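Side-chain contacts in peptidase M16 domain protein (Alicyclobacillus acidocaldarius subsp. acidocaldarius DSM 446, PDB 4XEA), which is a putative metallopeptidase of the M16 family that probably cleaves peptides, its natural substrates unknown: residues 403-406 / 407-411; 268-271 / 272-276. All coordinates share one frame; numbering follows the deposited sequence.

Contact 1 (403-406 / 407-411); sequences NARF and QEHLR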
loop_
_atom_site.group_PDB
_atom_site.type_symbol
_atom_site.label_atom_id
_atom_site.label_comp_id
_atom_site.label_asym_id
_atom_site.label_seq_id
_atom_site.Cartn_x
_atom_site.Cartn_y
_atom_site.Cartn_z
ATOM N N ASN A 403 23.681 20.215 -7.364
ATOM C CA ASN A 403 25.098 19.832 -7.471
ATOM C C ASN A 403 25.826 19.907 -6.120
ATOM O O ASN A 403 26.560 18.980 -5.784
ATOM C CB ASN A 403 25.843 20.627 -8.559
ATOM C CG ASN A 403 25.490 20.159 -9.996
ATOM O OD1 ASN A 403 25.646 18.985 -10.349
ATOM N ND2 ASN A 403 25.018 21.083 -10.815
ATOM N N ALA A 404 25.612 20.971 -5.337
ATOM C CA ALA A 404 26.279 21.093 -4.031
ATOM C C ALA A 404 25.878 19.952 -3.100
ATOM O O ALA A 404 26.711 19.387 -2.384
ATOM C CB ALA A 404 25.985 22.451 -3.376
ATOM N N ARG A 405 24.596 19.602 -3.092
ATOM C CA ARG A 405 24.112 18.502 -2.218
ATOM C C ARG A 405 24.774 17.169 -2.618
ATOM O O ARG A 405 25.232 16.418 -1.757
ATOM C CB ARG A 405 22.580 18.396 -2.319
ATOM C CG ARG A 405 21.940 17.214 -1.575
ATOM C CD ARG A 405 21.624 17.600 -0.140
ATOM N NE ARG A 405 22.732 17.624 0.834
ATOM C CZ ARG A 405 23.007 16.642 1.694
ATOM N NH1 ARG A 405 23.942 16.793 2.614
ATOM N NH2 ARG A 405 22.348 15.490 1.644
ATOM N N PHE A 406 24.809 16.891 -3.921
ATOM C CA PHE A 406 25.458 15.709 -4.472
ATOM C C PHE A 406 26.939 15.620 -4.030
ATOM O O PHE A 406 27.400 14.592 -3.522
ATOM C CB PHE A 406 25.333 15.700 -6.013
ATOM C CG PHE A 406 25.940 14.483 -6.650
ATOM C CD1 PHE A 406 27.310 14.395 -6.845
ATOM C CD2 PHE A 406 25.152 13.388 -6.997
ATOM C CE1 PHE A 406 27.892 13.227 -7.382
ATOM C CE2 PHE A 406 25.717 12.243 -7.533
ATOM C CZ PHE A 406 27.099 12.161 -7.734
ATOM N N GLN A 407 27.671 16.727 -4.204
ATOM C CA GLN A 407 29.109 16.792 -3.885
ATOM C C GLN A 407 29.424 16.601 -2.396
ATOM O O GLN A 407 30.432 15.976 -2.038
ATOM C CB GLN A 407 29.680 18.129 -4.388
ATOM C CG GLN A 407 29.645 18.283 -5.914
ATOM C CD GLN A 407 30.650 17.404 -6.629
ATOM O OE1 GLN A 407 31.677 17.031 -6.060
ATOM N NE2 GLN A 407 30.372 17.085 -7.894
ATOM N N GLU A 408 28.551 17.143 -1.551
ATOM C CA GLU A 408 28.604 17.047 -0.091
ATOM C C GLU A 408 28.403 15.621 0.431
ATOM O O GLU A 408 28.978 15.205 1.442
ATOM C CB GLU A 408 27.408 17.823 0.509
ATOM C CG GLU A 408 27.687 19.152 1.002
ATOM C CD GLU A 408 26.417 19.935 1.398
ATOM O OE1 GLU A 408 25.241 19.488 1.199
ATOM O OE2 GLU A 408 26.624 21.040 1.923
ATOM N N HIS A 409 27.463 14.930 -0.173
ATOM C CA HIS A 409 26.924 13.758 0.421
ATOM C C HIS A 409 27.119 12.447 -0.356
ATOM O O HIS A 409 27.356 11.419 0.260
ATOM C CB HIS A 409 25.433 13.959 0.649
ATOM C CG HIS A 409 24.780 12.774 1.288
ATOM N ND1 HIS A 409 25.206 12.256 2.478
ATOM C CD2 HIS A 409 23.743 11.998 0.891
ATOM C CE1 HIS A 409 24.460 11.213 2.799
ATOM N NE2 HIS A 409 23.558 11.039 1.856
ATOM N N LEU A 410 26.922 12.444 -1.668
ATOM C CA LEU A 410 27.052 11.196 -2.401
ATOM C C LEU A 410 28.506 11.036 -2.866
ATOM O O LEU A 410 28.811 11.260 -4.043
ATOM C CB LEU A 410 26.040 11.121 -3.559
ATOM C CG LEU A 410 24.560 11.189 -3.102
ATOM C CD1 LEU A 410 23.630 11.127 -4.272
ATOM C CD2 LEU A 410 24.203 10.114 -2.083
ATOM N N ARG A 411 29.367 10.605 -1.936
ATOM C CA ARG A 411 30.798 10.512 -2.139
ATOM C C ARG A 411 31.262 9.061 -2.053
ATOM O O ARG A 411 30.455 8.169 -1.874
ATOM C CB ARG A 411 31.547 11.387 -1.110
ATOM C CG ARG A 411 31.014 12.842 -0.953
ATOM C CD ARG A 411 32.023 13.775 -0.233
ATOM N NE ARG A 411 32.635 13.096 0.912
ATOM C CZ ARG A 411 32.067 12.978 2.110
ATOM N NH1 ARG A 411 30.886 13.530 2.352
ATOM N NH2 ARG A 411 32.671 12.313 3.086
#

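Contact 2 (268-271 / 272-276); sequences LIEQ and DTAMT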
loop_
_atom_site.group_PDB
_atom_site.type_symbol
_atom_site.label_atom_id
_atom_site.label_comp_id
_atom_site.label_asym_id
_atom_site.label_seq_id
_atom_site.Cartn_x
_atom_site.Cartn_y
_atom_site.Cartn_z
ATOM N N LEU A 268 16.297 20.774 7.763
ATOM C CA LEU A 268 15.983 19.384 7.554
ATOM C C LEU A 268 14.978 19.241 6.422
ATOM O O LEU A 268 15.137 18.383 5.548
ATOM C CB LEU A 268 15.429 18.771 8.835
ATOM C CG LEU A 268 14.987 17.305 8.740
ATOM C CD1 LEU A 268 15.307 16.560 10.042
ATOM C CD2 LEU A 268 13.514 17.251 8.453
ATOM N N ILE A 269 13.963 20.099 6.423
ATOM C CA ILE A 269 12.939 20.116 5.366
ATOM C C ILE A 269 13.608 20.337 4.016
ATOM O O ILE A 269 13.275 19.676 3.004
ATOM C CB ILE A 269 11.861 21.192 5.596
ATOM C CG1 ILE A 269 10.902 20.847 6.770
ATOM C CG2 ILE A 269 11.048 21.417 4.301
ATOM C CD1 ILE A 269 10.079 22.070 7.367
ATOM N N GLU A 270 14.524 21.297 3.961
ATOM C CA GLU A 270 15.166 21.621 2.688
ATOM C C GLU A 270 16.034 20.454 2.196
ATOM O O GLU A 270 16.044 20.110 1.014
ATOM C CB GLU A 270 16.001 22.920 2.826
ATOM C CG GLU A 270 16.503 23.518 1.507
ATOM C CD GLU A 270 17.739 22.807 0.928
ATOM O OE1 GLU A 270 18.412 22.064 1.686
ATOM O OE2 GLU A 270 18.025 23.003 -0.285
ATOM N N GLN A 271 16.811 19.887 3.092
ATOM C CA GLN A 271 17.766 18.828 2.706
ATOM C C GLN A 271 17.025 17.529 2.311
ATOM O O GLN A 271 17.398 16.862 1.353
ATOM C CB GLN A 271 18.718 18.580 3.863
ATOM C CG GLN A 271 19.900 17.688 3.549
ATOM C CD GLN A 271 20.915 17.730 4.659
ATOM O OE1 GLN A 271 21.513 18.765 4.911
ATOM N NE2 GLN A 271 21.116 16.612 5.321
ATOM N N ASP A 272 15.980 17.193 3.059
ATOM C CA ASP A 272 15.116 16.031 2.747
ATOM C C ASP A 272 14.407 16.189 1.368
ATOM O O ASP A 272 14.373 15.256 0.535
ATOM C CB ASP A 272 14.110 15.854 3.886
ATOM C CG ASP A 272 13.392 14.498 3.874
ATOM O OD1 ASP A 272 13.932 13.485 3.383
ATOM O OD2 ASP A 272 12.252 14.458 4.398
ATOM N N THR A 273 13.881 17.382 1.115
ATOM C CA THR A 273 13.199 17.649 -0.138
ATOM C C THR A 273 14.177 17.603 -1.305
ATOM O O THR A 273 13.907 16.973 -2.321
ATOM C CB THR A 273 12.484 19.001 -0.108
ATOM O OG1 THR A 273 11.558 18.981 0.974
ATOM C CG2 THR A 273 11.716 19.245 -1.393
ATOM N N ALA A 274 15.328 18.226 -1.115
ATOM C CA ALA A 274 16.365 18.217 -2.111
ATOM C C ALA A 274 16.827 16.778 -2.458
ATOM O O ALA A 274 17.050 16.469 -3.619
ATOM C CB ALA A 274 17.547 19.061 -1.654
HETATM N N MSE A 275 16.967 15.915 -1.467
HETATM C CA MSE A 275 17.349 14.533 -1.749
HETATM C C MSE A 275 16.235 13.765 -2.496
HETATM O O MSE A 275 16.515 12.875 -3.310
HETATM C CB MSE A 275 17.738 13.804 -0.464
HETATM C CG MSE A 275 19.061 14.238 0.125
HETATM SE SE MSE A 275 20.526 14.046 -1.090
HETATM C CE MSE A 275 20.543 12.072 -1.183
ATOM N N THR A 276 14.977 14.075 -2.212
ATOM C CA THR A 276 13.884 13.345 -2.861
ATOM C C THR A 276 14.020 13.595 -4.373
ATOM O O THR A 276 13.947 12.639 -5.171
ATOM C CB THR A 276 12.506 13.779 -2.305
ATOM O OG1 THR A 276 12.479 13.501 -0.899
ATOM C CG2 THR A 276 11.348 13.053 -2.960
#

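Contact 1 (403-406 / 407-411)
Arg405 turns its guanidinium edge to Glu408, one turn further along helix 399-409, in an i to i+3 salt bridge. Arg405 NE donates to Glu408 OE1 at 3.1 Å, nearly in the guanidinium plane, and NH1 adds a weak second bond to the same oxygen. The arginine leaves the backbone with CG anti to N (chi1 174°) and then bends at chi2 and chi3, which swings the guanidinium forward, toward the C-terminal end of the helix. There one of its faces lies over the CB of His409, 3.6 Å from Arg405 NH2. On another flank of the helix, Leu410 CB sits over one face of the Phe406 ring, 4.3 Å from its centroid, in a CH-pi contact, while Leu410 CD1 touches Phe406 CD2 at 3.9 Å. Leu410 N binds Phe406 O at 2.9 Å as the chain leaves the helix.

Further out, Glu259 forms a salt bridge with Arg405 NH2, and Thr316 OG1 is bonded to His409 NE2. Arg411 NH1 reaches back to Glu408 O at 2.7 Å, holding a carbonyl of the last turn. The whole is a helix C-terminus that passes through an inverse gamma turn centred on Leu410 toward strand 415-422.

Contact 2 (268-271 / 272-276)
Thr273 OG1 donates to Ile269 O at 2.7 Å, the shortest hydrogen bond between 268-271 and 272-276. The hydroxyl stands beside the backbone N (chi1 -58°), a torsion that brings it back over the preceding turn. Thr273 N binds the same carbonyl, Ile269 O, at 3.0 Å, and the two donors arrive from opposite faces of its plane, so this oxygen is gripped twice. The Ile269 and Thr273 side chains run alongside each other in one direction, with Ile269 CG2 4.2 Å from Thr273 OG1. This is the close-packed flank: helix 387-396 lies against it, meeting Ile269 through Val390 and Thr273 through Val393 and Leu394. Ala274 is also buried, its CB 3.2 Å from Glu270 O.

Around the helix, the partly exposed side chains make few contacts across the two segments and look outward for their polar partners. Glu270 OE2 comes no nearer than 4.2 Å to Ala274 CB, and its carboxylate forms a salt bridge with Arg401. Gln271 is extended beyond CG and sends NE2 to Tyr307 OH, while Asp272 OD2 is hydrogen-bonded to Tyr377 OH. Thr276 OG1 repeats the hydroxyl bond to Asp272 O at 3.0 Å. Threonine hydroxyls returned to the i-4 carbonyl are a well-known habit within alpha-helices, here helix 265-283, which packs beside strand 304-309 in the M16 inactive domain.

The two helical segments have centres about 13 Å apart and meet through side chains that each sends outward. Selenomethionine Met275 of contact 2 is the main bridge: its SE lies 3.5 Å from Arg405 CG of contact 1, and its CE lies 3.8 Å from His409 CD2. Gln271 CG adds a contact of 3.8 Å with Arg405 CZ. Helix 265-283 thus packs against helix 399-409 through the selenomethionine and carbon atoms of Arg405, His409 and Gln271, beside the arginine's salt bridges. Neither contact contains a ligand of the nickel site formed by His61, His65 and Glu136; both belong to the framework around the five-stranded sheet that includes strands 252-258 and 304-309.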